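Side-chain contacts in uncharacterized conserved protein of COG5135 (PDB 2I51), which binds flavin mononucleotide and is probably a flavin-dependent oxidoreductase related to pyridoxamine 5'-phosphate oxidase, with its substrate not established: residues Gly47-Glu50 against Leu55-Ile58; Thr95-Asp100 against Gln104-Ala109. All blocks are in the same frame, centred on the assembly; numbering follows the deposited sequence.

Both contacts lie at the surface and lean on the same antiparallel sheet. In contact 1 (Gly-47 to Glu-50 against Leu-55 to Ile-58) the loop after strand 38-44 is bonded to strand 55-60, which pairs with strand 155-169 and reaches the flavin at its Ile-58 end. Contact 2 (Thr-95 to Asp-100 against Gln-104 to Ala-109) sits about 13 Å away between centres, where strand 86-97 gives way to helix 107-116, and has no hand in the cofactor site. In contact 1 the crossing bond joins backbone to backbone; in contact 2 a glutamine side chain and a water do that work. The two meet where Leu-49 CD1 packs 3.9 Å from Ala-109 CB.

Contact 1. Residues Gly47-Glu50 against Leu55-Ile58; sequences GFLE and LRFI. With FMN (flavin mononucleotide), chain C.
Leu-55 and Phe-48 are paired at the close of a loop that leads into strand 55-60, part of the antiparallel sheet of the split-barrel fold of the FMN-binding, pyridoxamine 5'-phosphate oxidase-like family, their backbones joined by a single beta bridge. The two side chains lie alongside one another and point the same way; CD1 of Leu-55 comes within 3.7 Å of CE1 of the Phe-48 ring, which it approaches obliquely. That ring also meets Phe-45 edge-to-face and Arg-8 in a cation-pi contact.

Next, Arg-56 N donates to Gly-47 O over 2.9 Å, almost straight along the C=O axis. With CG anti to the carbonyl carbon (chi1 -58°), the arginine chain starts out over the loop: CB lies 3.4 Å from Gly-47 O, and CG lies 3.9 Å from Leu-49 N. A bend at chi3 then takes the guanidinium past the loop backbone to its polar partners, Arg-46 O and the carboxylate of Glu-116, the latter in a salt bridge to helix 107-116. Gly-47 itself has backbone angles at which a CB would press on the preceding carbonyl oxygen.

Phe-57 is hydrogen-bonded, backbone to backbone, to Leu-158 of strand 155-169, keeping the strand in the sheet. At Ile-58 the strand reaches the cofactor: FMN N3 donates to Ile-58 O at 2.9 Å, with an N-H...O angle of 176°.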
loop_
_atom_site.group_PDB
_atom_site.type_symbol
_atom_site.label_atom_id
_atom_site.label_comp_id
_atom_site.label_asym_id
_atom_site.label_seq_id
_atom_site.Cartn_x
_atom_site.Cartn_y
_atom_site.Cartn_z
ATOM N N GLY A 47 17.392 2.222 0.019
ATOM C CA GLY A 47 18.372 1.791 -0.945
ATOM C C GLY A 47 18.411 0.293 -1.164
ATOM O O GLY A 47 17.773 -0.472 -0.469
ATOM N N PHE A 48 19.151 -0.132 -2.172
ATOM C CA PHE A 48 19.485 -1.525 -2.372
ATOM C C PHE A 48 20.693 -1.949 -1.546
ATOM O O PHE A 48 21.622 -1.174 -1.348
ATOM C CB PHE A 48 19.765 -1.756 -3.845
ATOM C CG PHE A 48 18.508 -1.609 -4.714
ATOM C CD1 PHE A 48 17.647 -2.680 -4.910
ATOM C CD2 PHE A 48 18.191 -0.378 -5.268
ATOM C CE1 PHE A 48 16.480 -2.532 -5.684
ATOM C CE2 PHE A 48 17.020 -0.223 -6.005
ATOM C CZ PHE A 48 16.172 -1.283 -6.179
ATOM N N LEU A 49 20.681 -3.212 -1.155
ATOM C CA LEU A 49 21.802 -3.801 -0.452
ATOM C C LEU A 49 22.883 -3.982 -1.485
ATOM O O LEU A 49 22.649 -4.502 -2.564
ATOM C CB LEU A 49 21.390 -5.128 0.150
ATOM C CG LEU A 49 22.471 -5.901 0.853
ATOM C CD1 LEU A 49 23.011 -5.089 2.060
ATOM C CD2 LEU A 49 21.880 -7.241 1.254
ATOM N N GLU A 50 24.096 -3.601 -1.134
ATOM C CA GLU A 50 25.192 -3.582 -2.089
ATOM C C GLU A 50 25.422 -4.964 -2.690
ATOM O O GLU A 50 25.320 -6.007 -1.999
ATOM C CB GLU A 50 26.465 -3.056 -1.437
ATOM C CG GLU A 50 26.877 -3.839 -0.232
ATOM N N LEU A 55 15.971 -4.837 -1.734
ATOM C CA LEU A 55 15.640 -3.511 -1.157
ATOM C C LEU A 55 15.723 -3.544 0.363
ATOM O O LEU A 55 15.274 -4.539 0.974
ATOM C CB LEU A 55 14.196 -3.126 -1.532
ATOM C CG LEU A 55 13.892 -2.908 -3.010
ATOM C CD1 LEU A 55 13.797 -4.229 -3.853
ATOM C CD2 LEU A 55 12.540 -2.180 -3.074
ATOM N N ARG A 56 16.257 -2.468 0.943
ATOM C CA ARG A 56 16.442 -2.304 2.393
ATOM C C ARG A 56 15.388 -1.431 3.009
ATOM O O ARG A 56 15.058 -0.348 2.500
ATOM C CB ARG A 56 17.807 -1.649 2.701
ATOM C CG ARG A 56 18.971 -2.358 2.206
ATOM C CD ARG A 56 20.256 -1.792 2.830
ATOM N NE ARG A 56 20.426 -0.374 2.573
ATOM C CZ ARG A 56 21.372 0.393 3.105
ATOM N NH1 ARG A 56 22.321 -0.108 3.922
ATOM N NH2 ARG A 56 21.374 1.694 2.841
ATOM N N PHE A 57 14.890 -1.887 4.178
ATOM C CA PHE A 57 14.018 -1.118 5.039
ATOM C C PHE A 57 14.464 -1.405 6.484
ATOM O O PHE A 57 15.211 -2.375 6.725
ATOM C CB PHE A 57 12.583 -1.598 4.886
ATOM C CG PHE A 57 12.126 -1.645 3.463
ATOM C CD1 PHE A 57 11.617 -0.524 2.883
ATOM C CD2 PHE A 57 12.235 -2.788 2.734
ATOM C CE1 PHE A 57 11.229 -0.545 1.556
ATOM C CE2 PHE A 57 11.815 -2.852 1.422
ATOM C CZ PHE A 57 11.315 -1.688 0.837
ATOM N N ILE A 58 13.955 -0.610 7.410
ATOM C CA ILE A 58 14.124 -0.866 8.836
ATOM C C ILE A 58 12.767 -0.975 9.485
ATOM O O ILE A 58 11.775 -0.387 8.994
ATOM C CB ILE A 58 14.980 0.226 9.514
ATOM C CG1 ILE A 58 14.252 1.556 9.639
ATOM C CG2 ILE A 58 16.328 0.317 8.826
ATOM C CD1 ILE A 58 15.055 2.715 10.311
HETATM N N1 FMN C . 7.436 1.891 9.915
HETATM C C2 FMN C . 8.528 1.107 9.882
HETATM O O2 FMN C . 8.597 0.053 10.522
HETATM N N3 FMN C . 9.588 1.453 9.068
HETATM C C4 FMN C . 9.595 2.586 8.309
HETATM O O4 FMN C . 10.522 2.824 7.449
HETATM C C4A FMN C . 8.477 3.404 8.334
HETATM N N5 FMN C . 8.436 4.580 7.605
HETATM C C5A FMN C . 7.192 5.261 7.518
HETATM C C6 FMN C . 7.096 6.367 6.703
HETATM C C7 FMN C . 5.908 7.108 6.587
HETATM C C7M FMN C . 5.763 8.145 5.504
HETATM C C8 FMN C . 4.835 6.708 7.383
HETATM C C8M FMN C . 3.449 7.308 7.112
HETATM C C9 FMN C . 4.936 5.600 8.226
HETATM C C9A FMN C . 6.129 4.899 8.328
HETATM N N10 FMN C . 6.264 3.817 9.168
HETATM C C10 FMN C . 7.380 3.038 9.144
HETATM C "C1'" FMN C . 5.181 3.465 10.182
HETATM C "C2'" FMN C . 4.340 2.328 9.587
HETATM O "O2'" FMN C . 3.559 2.803 8.462
HETATM C "C3'" FMN C . 3.440 1.621 10.620
HETATM O "O3'" FMN C . 2.670 2.613 11.268
HETATM C "C4'" FMN C . 4.359 0.930 11.650
HETATM O "O4'" FMN C . 5.502 0.285 11.081
HETATM C "C5'" FMN C . 3.528 -0.151 12.339
HETATM O "O5'" FMN C . 3.076 -1.078 11.360
HETATM P P FMN C . 2.712 -2.551 11.773
HETATM O O1P FMN C . 3.925 -3.322 12.151
HETATM O O2P FMN C . 1.741 -2.421 12.989
HETATM O O3P FMN C . 1.930 -3.145 10.646
#

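Contact 2. Residues Thr95-Asp100 against Gln104-Ala109; sequences TLISSD and QDLQPA. With EDO (1,2-ethanediol), chain M; EDO (1,2-ethanediol), chain L; EDO (1,2-ethanediol), chain K.
Ile-97 and Leu-106 cross at about a right angle, CG1 of the isoleucine resting 3.9 Å from CB of the leucine. Thr-95 meets the same leucine, also at about a right angle, its CG2 methyl 4.0 Å from Leu-106 CD1. The methyl comes forward because chi1 (-55°) sets CG2 anti to the backbone N.

Gln-107 slides past Ile-97 in the opposite direction, bringing NE2 within 3.5 Å of Ile-97 CG2. A bend at chi2 (-65°) turns its amide back to the strand end, where NE2 donates to Ser-98 O at 2.9 Å, Ser-98 O lying almost in the plane of the glutamine amide. NE2 also donates to a water, which in turn gives its protons to Asp-100 O (2.6 Å) and Gln-104 OE1, while Gln-107 OE1 takes a bond from Arg-110. With an alanine here, Ser-98 O would probably lose its bond from the helix and the water its amide donor.

On the strand side, Ser-98 OG accepts from Asp-100 N in an ST turn. Leu-106 holds the N-cap position of helix 107-116; the whole is a strand-to-helix connection in which the first turn of the helix is tied back to the end of strand 86-97.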
loop_
_atom_site.group_PDB
_atom_site.type_symbol
_atom_site.label_atom_id
_atom_site.label_comp_id
_atom_site.label_asym_id
_atom_site.label_seq_id
_atom_site.Cartn_x
_atom_site.Cartn_y
_atom_site.Cartn_z
ATOM N N THR A 95 13.463 -11.037 4.269
ATOM C CA THR A 95 14.392 -11.499 5.297
ATOM C C THR A 95 14.403 -10.458 6.425
ATOM O O THR A 95 14.640 -9.293 6.157
ATOM C CB THR A 95 15.811 -11.637 4.731
ATOM O OG1 THR A 95 15.838 -12.489 3.574
ATOM C CG2 THR A 95 16.773 -12.242 5.767
ATOM N N LEU A 96 14.146 -10.866 7.648
ATOM C CA LEU A 96 14.117 -9.982 8.789
ATOM C C LEU A 96 15.346 -10.306 9.632
ATOM O O LEU A 96 15.493 -11.427 10.124
ATOM C CB LEU A 96 12.842 -10.216 9.600
ATOM C CG LEU A 96 12.507 -9.233 10.717
ATOM C CD1 LEU A 96 12.226 -7.801 10.239
ATOM C CD2 LEU A 96 11.306 -9.755 11.525
ATOM N N ILE A 97 16.249 -9.346 9.693
ATOM C CA ILE A 97 17.512 -9.496 10.417
ATOM C C ILE A 97 17.413 -8.653 11.686
ATOM O O ILE A 97 17.448 -7.413 11.651
ATOM C CB ILE A 97 18.726 -9.069 9.545
ATOM C CG1 ILE A 97 18.712 -9.766 8.192
ATOM C CG2 ILE A 97 20.079 -9.387 10.227
ATOM C CD1 ILE A 97 18.113 -8.968 7.145
ATOM N N SER A 98 17.307 -9.342 12.812
ATOM C CA SER A 98 17.135 -8.728 14.135
ATOM C C SER A 98 18.394 -9.008 14.939
ATOM O O SER A 98 19.434 -9.307 14.364
ATOM C CB SER A 98 15.910 -9.311 14.827
ATOM O OG SER A 98 16.104 -10.687 15.082
ATOM N N SER A 99 18.306 -8.986 16.259
ATOM C CA SER A 99 19.440 -9.388 17.071
ATOM C C SER A 99 19.438 -10.887 17.352
ATOM O O SER A 99 20.361 -11.389 18.012
ATOM C CB SER A 99 19.445 -8.625 18.400
ATOM O OG SER A 99 18.210 -8.827 19.065
ATOM N N ASP A 100 18.428 -11.618 16.896
ATOM C CA ASP A 100 18.475 -13.077 17.070
ATOM C C ASP A 100 19.512 -13.723 16.128
ATOM O O ASP A 100 20.125 -13.030 15.319
ATOM C CB ASP A 100 17.094 -13.691 16.975
ATOM C CG ASP A 100 16.608 -13.862 15.589
ATOM O OD1 ASP A 100 17.391 -13.780 14.608
ATOM O OD2 ASP A 100 15.381 -14.102 15.480
ATOM N N GLN A 104 23.113 -14.698 10.766
ATOM C CA GLN A 104 24.411 -14.183 11.238
ATOM C C GLN A 104 25.227 -13.612 10.122
ATOM O O GLN A 104 25.929 -12.596 10.315
ATOM C CB GLN A 104 25.202 -15.267 11.970
ATOM C CG GLN A 104 24.773 -15.430 13.389
ATOM C CD GLN A 104 24.718 -14.094 14.148
ATOM O OE1 GLN A 104 23.624 -13.600 14.409
ATOM N NE2 GLN A 104 25.895 -13.461 14.425
ATOM N N ASP A 105 25.138 -14.217 8.946
ATOM C CA ASP A 105 25.831 -13.713 7.774
ATOM C C ASP A 105 25.426 -12.313 7.339
ATOM O O ASP A 105 26.168 -11.666 6.625
ATOM C CB ASP A 105 25.689 -14.662 6.574
ATOM C CG ASP A 105 24.223 -14.950 6.193
ATOM O OD1 ASP A 105 23.353 -15.076 7.089
ATOM O OD2 ASP A 105 23.952 -15.096 4.978
ATOM N N LEU A 106 24.240 -11.848 7.752
ATOM C CA LEU A 106 23.784 -10.531 7.389
ATOM C C LEU A 106 23.903 -9.528 8.548
ATOM O O LEU A 106 23.390 -8.414 8.446
ATOM C CB LEU A 106 22.316 -10.588 6.921
ATOM C CG LEU A 106 22.165 -11.244 5.527
ATOM C CD1 LEU A 106 20.749 -11.661 5.270
ATOM C CD2 LEU A 106 22.615 -10.209 4.483
ATOM N N GLN A 107 24.542 -9.920 9.635
ATOM C CA GLN A 107 24.741 -8.913 10.715
ATOM C C GLN A 107 25.526 -7.701 10.228
ATOM O O GLN A 107 25.187 -6.583 10.585
ATOM C CB GLN A 107 25.303 -9.518 11.984
ATOM C CG GLN A 107 24.269 -10.381 12.698
ATOM C CD GLN A 107 23.081 -9.622 13.210
ATOM O OE1 GLN A 107 23.223 -8.478 13.663
ATOM N NE2 GLN A 107 21.876 -10.263 13.158
ATOM N N PRO A 108 26.620 -7.865 9.435
ATOM C CA PRO A 108 27.295 -6.682 8.954
ATOM C C PRO A 108 26.361 -5.724 8.197
ATOM O O PRO A 108 26.489 -4.495 8.359
ATOM C CB PRO A 108 28.414 -7.245 8.072
ATOM C CG PRO A 108 28.683 -8.599 8.662
ATOM C CD PRO A 108 27.362 -9.108 9.068
ATOM N N ALA A 109 25.414 -6.256 7.405
ATOM C CA ALA A 109 24.467 -5.413 6.718
ATOM C C ALA A 109 23.575 -4.685 7.687
ATOM O O ALA A 109 23.251 -3.540 7.504
ATOM C CB ALA A 109 23.620 -6.230 5.735
HETATM C C1 EDO M . 23.246 -10.964 16.702
HETATM O O1 EDO M . 22.864 -12.349 16.694
HETATM C C2 EDO M . 24.645 -10.826 17.280
HETATM O O2 EDO M . 25.639 -11.363 16.392
HETATM C C1 EDO L . 12.164 -13.893 7.522
HETATM O O1 EDO L . 12.175 -15.141 6.820
HETATM C C2 EDO L . 13.497 -13.762 8.232
HETATM O O2 EDO L . 14.597 -13.680 7.369
HETATM C C1 EDO K . 22.993 -17.983 10.047
HETATM O O1 EDO K . 22.599 -17.523 11.346
HETATM C C2 EDO K . 21.865 -18.709 9.319
HETATM O O2 EDO K . 21.400 -17.897 8.229
HETATM O O HOH W 1 21.335 -13.133 12.988
#